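Local coordinates for uncharacterized protein BT_3980 with actin-like ATPase fold (Bacteroides thetaiotaomicron VPI-5482, PDB 3HRG) that is of unknown function but has an actin-like ATPase fold, shared with nucleotide-binding ATPases, though no activity has been established for it, at residues A[5-8]-A[9-13]; A[57-60]-A[61-64]; A[125-128]-A[129-133]. All coordinates share one frame; numbering follows the deposited sequence.

Contact 1: residues A[5-8]-A[9-13]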
loop_
_atom_site.group_PDB
_atom_site.type_symbol
_atom_site.label_atom_id
_atom_site.label_comp_id
_atom_site.label_asym_id
_atom_site.label_seq_id
_atom_site.Cartn_x
_atom_site.Cartn_y
_atom_site.Cartn_z
ATOM N N PHE A 5 -20.678 -0.525 -18.251
ATOM C CA PHE A 5 -19.464 -1.159 -18.775
ATOM C C PHE A 5 -19.162 -0.883 -20.246
ATOM O O PHE A 5 -17.993 -1.031 -20.668
ATOM C CB PHE A 5 -19.432 -2.659 -18.482
ATOM C CG PHE A 5 -19.234 -2.959 -17.046
ATOM C CD1 PHE A 5 -17.950 -2.947 -16.487
ATOM C CD2 PHE A 5 -20.305 -3.217 -16.227
ATOM C CE1 PHE A 5 -17.774 -3.207 -15.129
ATOM C CE2 PHE A 5 -20.113 -3.489 -14.890
ATOM C CZ PHE A 5 -18.847 -3.492 -14.358
ATOM N N THR A 6 -20.154 -0.444 -21.008
ATOM C CA THR A 6 -19.903 -0.085 -22.411
ATOM C C THR A 6 -19.104 1.220 -22.499
ATOM O O THR A 6 -18.600 1.523 -23.571
ATOM C CB THR A 6 -21.173 -0.015 -23.284
ATOM O OG1 THR A 6 -21.992 1.102 -22.917
ATOM C CG2 THR A 6 -21.930 -1.305 -23.159
ATOM N N LYS A 7 -18.971 1.961 -21.382
ATOM C CA LYS A 7 -18.159 3.184 -21.338
ATOM C C LYS A 7 -16.776 2.915 -20.700
ATOM O O LYS A 7 -16.047 3.868 -20.375
ATOM C CB LYS A 7 -18.902 4.287 -20.577
ATOM C CG LYS A 7 -20.223 4.750 -21.240
ATOM C CD LYS A 7 -21.038 5.709 -20.344
ATOM C CE LYS A 7 -22.293 6.257 -21.047
ATOM N NZ LYS A 7 -21.897 7.002 -22.292
ATOM N N SER A 8 -16.405 1.638 -20.533
ATOM C CA SER A 8 -15.138 1.279 -19.884
ATOM C C SER A 8 -13.889 1.953 -20.464
ATOM O O SER A 8 -12.946 2.246 -19.699
ATOM C CB SER A 8 -14.921 -0.241 -19.895
ATOM O OG SER A 8 -14.812 -0.703 -21.225
ATOM N N LYS A 9 -13.890 2.231 -21.774
ATOM C CA LYS A 9 -12.751 2.897 -22.434
ATOM C C LYS A 9 -12.473 4.311 -21.925
ATOM O O LYS A 9 -11.404 4.867 -22.225
ATOM C CB LYS A 9 -12.893 2.892 -23.964
ATOM C CG LYS A 9 -12.697 1.485 -24.532
ATOM C CD LYS A 9 -12.784 1.399 -26.046
ATOM C CE LYS A 9 -14.219 1.578 -26.533
ATOM N NZ LYS A 9 -15.079 0.448 -26.052
ATOM N N GLN A 10 -13.423 4.902 -21.202
ATOM C CA GLN A 10 -13.194 6.192 -20.542
ATOM C C GLN A 10 -12.797 6.089 -19.066
ATOM O O GLN A 10 -12.475 7.100 -18.447
ATOM C CB GLN A 10 -14.462 7.035 -20.623
ATOM C CG GLN A 10 -14.681 7.599 -22.007
ATOM C CD GLN A 10 -15.910 8.450 -22.068
ATOM O OE1 GLN A 10 -17.021 7.951 -21.812
ATOM N NE2 GLN A 10 -15.732 9.751 -22.430
ATOM N N TYR A 11 -12.819 4.875 -18.515
ATOM C CA TYR A 11 -12.646 4.665 -17.095
ATOM C C TYR A 11 -11.301 4.047 -16.711
ATOM O O TYR A 11 -10.591 3.492 -17.552
ATOM C CB TYR A 11 -13.787 3.825 -16.523
ATOM C CG TYR A 11 -15.196 4.293 -16.827
ATOM C CD1 TYR A 11 -15.501 5.635 -17.053
ATOM C CD2 TYR A 11 -16.246 3.392 -16.802
ATOM C CE1 TYR A 11 -16.827 6.047 -17.317
ATOM C CE2 TYR A 11 -17.582 3.794 -17.042
ATOM C CZ TYR A 11 -17.858 5.126 -17.292
ATOM O OH TYR A 11 -19.170 5.518 -17.550
ATOM N N THR A 12 -10.997 4.186 -15.424
ATOM C CA THR A 12 -9.743 3.713 -14.856
ATOM C C THR A 12 -10.037 2.520 -13.965
ATOM O O THR A 12 -10.888 2.606 -13.092
ATOM C CB THR A 12 -9.028 4.834 -14.054
ATOM O OG1 THR A 12 -8.668 5.895 -14.930
ATOM C CG2 THR A 12 -7.729 4.331 -13.362
ATOM N N LEU A 13 -9.349 1.414 -14.213
ATOM C CA LEU A 13 -9.449 0.215 -13.392
ATOM C C LEU A 13 -8.262 0.211 -12.439
ATOM O O LEU A 13 -7.136 0.333 -12.893
ATOM C CB LEU A 13 -9.333 -1.030 -14.254
ATOM C CG LEU A 13 -9.325 -2.412 -13.578
ATOM C CD1 LEU A 13 -10.645 -2.606 -12.826
ATOM C CD2 LEU A 13 -9.066 -3.505 -14.608
HETATM O O HOH W 1 -16.038 2.020 -23.878
#
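One water molecule joins Thr6 to Lys9 and takes part in three hydrogen bonds. It donates to Thr6 O at 2.6 Å. It accepts from Lys9 N at 3.0 Å and from Lys9 NZ at 2.8 Å. The lysine chain folds to make this possible. Its last two torsions (chi3 -72°, chi4 -65°) bring the amine back to the water that already takes the backbone N-H.

Two further bonds close successive tight turns. Gln10 N donates to Lys7 O at 2.9 Å, and Tyr11 N donates to Ser8 O, also at 2.9 Å. Both span three residues, as in a 3-10 helix.

Lys7 O has a second neighbour. It lies over the centre of the Tyr11 ring, 3.4 Å above the ring plane. The phenol thus reaches back across the turn, and its oxygen rests on the aliphatic part of Lys7. Tyr11 OH is 3.3 Å from Lys7 CB and 3.4 Å from Lys7 CD, while the lysine chain runs on past it. Ser8 OG bonds to Ser65 O, in the loop before strand 68-73.

The turn leads directly into strand 12-17, the middle strand of a five-stranded mixed sheet. Tyr11 bonds through the backbone to Lys67, just before the parallel strand 68-73, and Leu13 to Arg68 and Asn70 within it. Thr12 pairs with Tyr27 of the antiparallel strand 22-28. Phe5 and Tyr11 both pack on Ile26 of that same strand.

Contact 2: residues A[57-60]-A[61-64]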
loop_
_atom_site.group_PDB
_atom_site.type_symbol
_atom_site.label_atom_id
_atom_site.label_comp_id
_atom_site.label_asym_id
_atom_site.label_seq_id
_atom_site.Cartn_x
_atom_site.Cartn_y
_atom_site.Cartn_z
ATOM N N HIS A 57 -10.005 -15.440 -15.347
ATOM C CA HIS A 57 -10.854 -16.381 -16.061
ATOM C C HIS A 57 -12.336 -16.253 -15.664
ATOM O O HIS A 57 -13.201 -16.299 -16.517
ATOM C CB HIS A 57 -10.384 -17.818 -15.834
ATOM C CG HIS A 57 -11.255 -18.832 -16.495
ATOM N ND1 HIS A 57 -11.429 -18.862 -17.860
ATOM C CD2 HIS A 57 -11.997 -19.848 -15.992
ATOM C CE1 HIS A 57 -12.241 -19.851 -18.171
ATOM N NE2 HIS A 57 -12.596 -20.471 -17.059
ATOM N N GLU A 58 -12.602 -16.092 -14.380
ATOM C CA GLU A 58 -13.953 -16.015 -13.836
ATOM C C GLU A 58 -14.654 -14.670 -13.950
ATOM O O GLU A 58 -15.875 -14.637 -13.863
ATOM C CB GLU A 58 -13.909 -16.310 -12.326
ATOM C CG GLU A 58 -13.476 -17.720 -11.908
ATOM C CD GLU A 58 -13.042 -17.794 -10.414
ATOM O OE1 GLU A 58 -13.037 -16.744 -9.694
ATOM O OE2 GLU A 58 -12.640 -18.897 -9.966
ATOM N N SER A 59 -13.909 -13.582 -14.131
ATOM C CA SER A 59 -14.481 -12.246 -14.129
ATOM C C SER A 59 -14.581 -11.554 -15.464
ATOM O O SER A 59 -13.556 -11.080 -15.977
ATOM C CB SER A 59 -13.654 -11.318 -13.241
ATOM O OG SER A 59 -13.541 -11.832 -11.938
ATOM N N ASP A 60 -15.822 -11.395 -15.914
ATOM C CA ASP A 60 -16.179 -10.705 -17.155
ATOM C C ASP A 60 -15.718 -9.241 -17.193
ATOM O O ASP A 60 -15.269 -8.780 -18.230
ATOM C CB ASP A 60 -17.702 -10.752 -17.375
ATOM C CG ASP A 60 -18.212 -12.147 -17.702
ATOM O OD1 ASP A 60 -17.574 -12.853 -18.519
ATOM O OD2 ASP A 60 -19.301 -12.507 -17.201
ATOM N N PHE A 61 -15.752 -8.513 -16.084
ATOM C CA PHE A 61 -15.328 -7.092 -16.134
ATOM C C PHE A 61 -13.824 -6.867 -16.429
ATOM O O PHE A 61 -13.438 -5.818 -16.941
ATOM C CB PHE A 61 -15.725 -6.343 -14.862
ATOM C CG PHE A 61 -14.871 -6.639 -13.685
ATOM C CD1 PHE A 61 -15.152 -7.707 -12.856
ATOM C CD2 PHE A 61 -13.814 -5.809 -13.353
ATOM C CE1 PHE A 61 -14.384 -7.963 -11.751
ATOM C CE2 PHE A 61 -13.046 -6.078 -12.265
ATOM C CZ PHE A 61 -13.323 -7.148 -11.463
ATOM N N LEU A 62 -12.941 -7.767 -15.997
ATOM C CA LEU A 62 -11.485 -7.529 -16.129
ATOM C C LEU A 62 -10.883 -7.444 -17.541
ATOM O O LEU A 62 -9.833 -6.778 -17.761
ATOM C CB LEU A 62 -10.701 -8.569 -15.315
ATOM C CG LEU A 62 -10.724 -8.348 -13.806
ATOM C CD1 LEU A 62 -9.988 -9.455 -13.094
ATOM C CD2 LEU A 62 -10.103 -6.981 -13.473
ATOM N N SER A 63 -11.548 -8.111 -18.473
ATOM C CA SER A 63 -11.120 -8.140 -19.868
ATOM C C SER A 63 -11.802 -7.087 -20.798
ATOM O O SER A 63 -11.520 -7.097 -21.999
ATOM C CB SER A 63 -11.192 -9.575 -20.417
ATOM O OG SER A 63 -10.145 -10.340 -19.833
ATOM N N TYR A 64 -12.683 -6.219 -20.251
ATOM C CA TYR A 64 -13.122 -4.992 -20.962
ATOM C C TYR A 64 -11.892 -4.081 -21.144
ATOM O O TYR A 64 -10.885 -4.233 -20.435
ATOM C CB TYR A 64 -14.235 -4.257 -20.155
ATOM C CG TYR A 64 -15.664 -4.777 -20.308
ATOM C CD1 TYR A 64 -16.135 -5.878 -19.583
ATOM C CD2 TYR A 64 -16.561 -4.157 -21.206
ATOM C CE1 TYR A 64 -17.439 -6.394 -19.776
ATOM C CE2 TYR A 64 -17.871 -4.630 -21.391
ATOM C CZ TYR A 64 -18.304 -5.741 -20.662
ATOM O OH TYR A 64 -19.591 -6.185 -20.860
HETATM O O HOH W 2 -12.359 -12.192 -18.040
#
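Ser59 and Leu62 are the ends of a beta turn just past the C-terminal end of helix 48-58. Ser59 is the first residue to leave helical backbone angles. Asp60 and Phe61, the two central residues of the turn, return to them. The closing bond is weak: Leu62 N lies 3.4 Å from Ser59 O, and the N-H is bent away from a straight line. A water gives Ser59 O a firmer partner, donating to it at 2.6 Å. A second turn follows at once, closed by a weak bond from Tyr64 N to Phe61 O.

CB of Ser59 points toward 61-64, while its OG turns back to bond to Val55 O. Ser59 CB meets the Phe61 ring obliquely, 3.7 Å from Phe61 CE1 and 3.9 Å from Phe61 CD1. The ring gets there because CG of Phe61 sits between its own backbone N and carbonyl carbon (chi1 76°), the crowded position. This brings the ring back beside Ser59 CB.

The Phe61 ring also meets Phe24 edge-to-face and touches Leu37 and Phe38 of strand 33-40. The backbone of the turn is held to the loops around it. Phe61 O bonds to Tyr66 OH, and Leu62 O to Tyr135 OH.

Tyr64 ends the contact on the exposed side. The first torsion puts its CG beside the backbone N (chi1 -82°), and the ring reaches back to Asp60. It presents an edge, with Asp60 O near the ring plane, 3.3 Å from Tyr64 CD1 and 3.6 Å from Tyr64 CE1.

Contact 3: residues A[125-128]-A[129-133]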
loop_
_atom_site.group_PDB
_atom_site.type_symbol
_atom_site.label_atom_id
_atom_site.label_comp_id
_atom_site.label_asym_id
_atom_site.label_seq_id
_atom_site.Cartn_x
_atom_site.Cartn_y
_atom_site.Cartn_z
ATOM N N LYS A 125 7.658 -12.202 -10.842
ATOM C CA LYS A 125 7.819 -12.126 -12.299
ATOM C C LYS A 125 6.699 -12.802 -13.090
ATOM O O LYS A 125 6.306 -12.300 -14.123
ATOM C CB LYS A 125 9.173 -12.686 -12.721
ATOM C CG LYS A 125 9.452 -12.636 -14.198
ATOM C CD LYS A 125 10.951 -12.916 -14.480
ATOM C CE LYS A 125 11.234 -12.942 -15.988
ATOM N NZ LYS A 125 12.696 -13.171 -16.304
ATOM N N SER A 126 6.237 -13.960 -12.633
ATOM C CA SER A 126 5.123 -14.656 -13.279
ATOM C C SER A 126 3.872 -13.759 -13.264
ATOM O O SER A 126 3.125 -13.691 -14.245
ATOM C CB SER A 126 4.799 -15.953 -12.545
ATOM O OG SER A 126 5.889 -16.837 -12.588
ATOM N N THR A 127 3.661 -13.088 -12.138
ATOM C CA THR A 127 2.539 -12.148 -11.973
ATOM C C THR A 127 2.680 -10.964 -12.940
ATOM O O THR A 127 1.710 -10.617 -13.634
ATOM C CB THR A 127 2.390 -11.694 -10.506
ATOM O OG1 THR A 127 1.859 -12.783 -9.752
ATOM C CG2 THR A 127 1.425 -10.533 -10.389
ATOM N N TYR A 128 3.868 -10.366 -12.983
ATOM C CA TYR A 128 4.148 -9.268 -13.916
ATOM C C TYR A 128 3.928 -9.670 -15.386
ATOM O O TYR A 128 3.291 -8.951 -16.142
ATOM C CB TYR A 128 5.585 -8.714 -13.734
ATOM C CG TYR A 128 5.912 -7.749 -14.846
ATOM C CD1 TYR A 128 5.412 -6.454 -14.814
ATOM C CD2 TYR A 128 6.628 -8.150 -15.960
ATOM C CE1 TYR A 128 5.656 -5.555 -15.858
ATOM C CE2 TYR A 128 6.857 -7.267 -17.012
ATOM C CZ TYR A 128 6.366 -5.965 -16.932
ATOM O OH TYR A 128 6.587 -5.064 -17.951
ATOM N N THR A 129 4.459 -10.814 -15.790
ATOM C CA THR A 129 4.314 -11.318 -17.164
ATOM C C THR A 129 2.853 -11.473 -17.520
ATOM O O THR A 129 2.418 -11.058 -18.579
ATOM C CB THR A 129 5.029 -12.668 -17.303
ATOM O OG1 THR A 129 6.411 -12.487 -16.927
ATOM C CG2 THR A 129 4.935 -13.237 -18.734
ATOM N N PHE A 130 2.083 -12.042 -16.603
ATOM C CA PHE A 130 0.675 -12.230 -16.859
ATOM C C PHE A 130 -0.037 -10.887 -17.001
ATOM O O PHE A 130 -0.785 -10.702 -17.944
ATOM C CB PHE A 130 0.010 -13.067 -15.772
ATOM C CG PHE A 130 -1.460 -13.229 -15.977
ATOM C CD1 PHE A 130 -1.940 -14.120 -16.911
ATOM C CD2 PHE A 130 -2.356 -12.446 -15.272
ATOM C CE1 PHE A 130 -3.295 -14.259 -17.131
ATOM C CE2 PHE A 130 -3.722 -12.577 -15.476
ATOM C CZ PHE A 130 -4.195 -13.481 -16.403
ATOM N N LEU A 131 0.204 -9.961 -16.075
ATOM C CA LEU A 131 -0.447 -8.646 -16.137
ATOM C C LEU A 131 -0.022 -7.791 -17.341
ATOM O O LEU A 131 -0.857 -7.090 -17.915
ATOM C CB LEU A 131 -0.276 -7.892 -14.832
ATOM C CG LEU A 131 -1.053 -8.505 -13.662
ATOM C CD1 LEU A 131 -0.558 -7.945 -12.290
ATOM C CD2 LEU A 131 -2.577 -8.318 -13.833
ATOM N N ASN A 132 1.239 -7.883 -17.736
ATOM C CA ASN A 132 1.737 -7.151 -18.900
ATOM C C ASN A 132 1.085 -7.677 -20.190
ATOM O O ASN A 132 0.876 -6.921 -21.133
ATOM C CB ASN A 132 3.258 -7.239 -18.950
ATOM C CG ASN A 132 3.843 -6.467 -20.097
ATOM O OD1 ASN A 132 3.837 -5.223 -20.100
ATOM N ND2 ASN A 132 4.409 -7.185 -21.046
ATOM N N GLU A 133 0.740 -8.965 -20.222
ATOM C CA GLU A 133 0.047 -9.550 -21.375
ATOM C C GLU A 133 -1.372 -9.006 -21.449
ATOM O O GLU A 133 -1.836 -8.688 -22.534
ATOM C CB GLU A 133 0.020 -11.095 -21.314
ATOM C CG GLU A 133 1.385 -11.742 -21.575
ATOM C CD GLU A 133 1.527 -13.218 -21.129
ATOM O OE1 GLU A 133 0.701 -13.715 -20.308
ATOM O OE2 GLU A 133 2.511 -13.871 -21.581
#
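Residues 125-133 form a regular alpha-helix, in which the N-H groups of Thr129, Phe130, Leu131 and Asn132 bond to the carbonyls of Lys125, Ser126, Thr127 and Tyr128. The bond from Asn132 N to Tyr128 O is the shortest of the four, at 2.8 Å.

Lys125 O is gripped twice by one residue. Thr129 N donates to it at 2.9 Å and Thr129 OG1 at 2.8 Å. The two donors come from opposite faces of the carbonyl plane. Thr129 can do this because its OG1 lies beside its own backbone N (chi1 -57°), and the hydroxyl points back down the helix. The bond uses the hydroxyl proton and holds its rotation.

Three residues further along, Tyr128 and Asn132 lie side by side and point the same way. Both have CG opposite the backbone N (chi1 171° and -178°). Asn132 CB makes a CH-pi contact over one face of the phenol, 4.2 Å from the centroid of the Tyr128 ring. The amide continues over the hydroxyl end, nearly parallel to the ring. With an alanine in place of Tyr128 the ring is gone, and Asn132 would probably be left without its CH-pi partner and its amide freer to turn.

Thr127 and Leu131 also run alongside each other, with Thr127 CG2 3.8 Å from Leu131 CD1. Thr127 OG1 bonds to Thr49 OG1 in helix 48-58.

That helix also receives Phe130 and Leu131 on Leu52, and Phe130 meets Phe56 edge-to-face. Thr127 and Leu131 touch Leu17 of strand 12-17. Tyr128 packs instead on Phe140 of strand 139-142 and Ile106 of strand 105-112.

Contacts 1 and 2 are neighbours and touch directly. Phe5 CE1 packs 3.8 Å from Phe61 CB, and Ser8 OG lies 3.8 Å from Tyr64 CB. Both are turns at the same end of the first five-stranded sheet, one leading into strand 12-17 and the other leaving helix 48-58. Contact 2 is at the surface, while contacts 1 and 3 are partly buried. Contact 3 touches neither of the others, but its helix packs on helix 48-58, which contact 2 ends. The chemistry follows the place. A water bonds to a backbone carbonyl in each turn, whereas contact 3 adds threonine hydroxyl bonds and apolar packing to regular helical bonds.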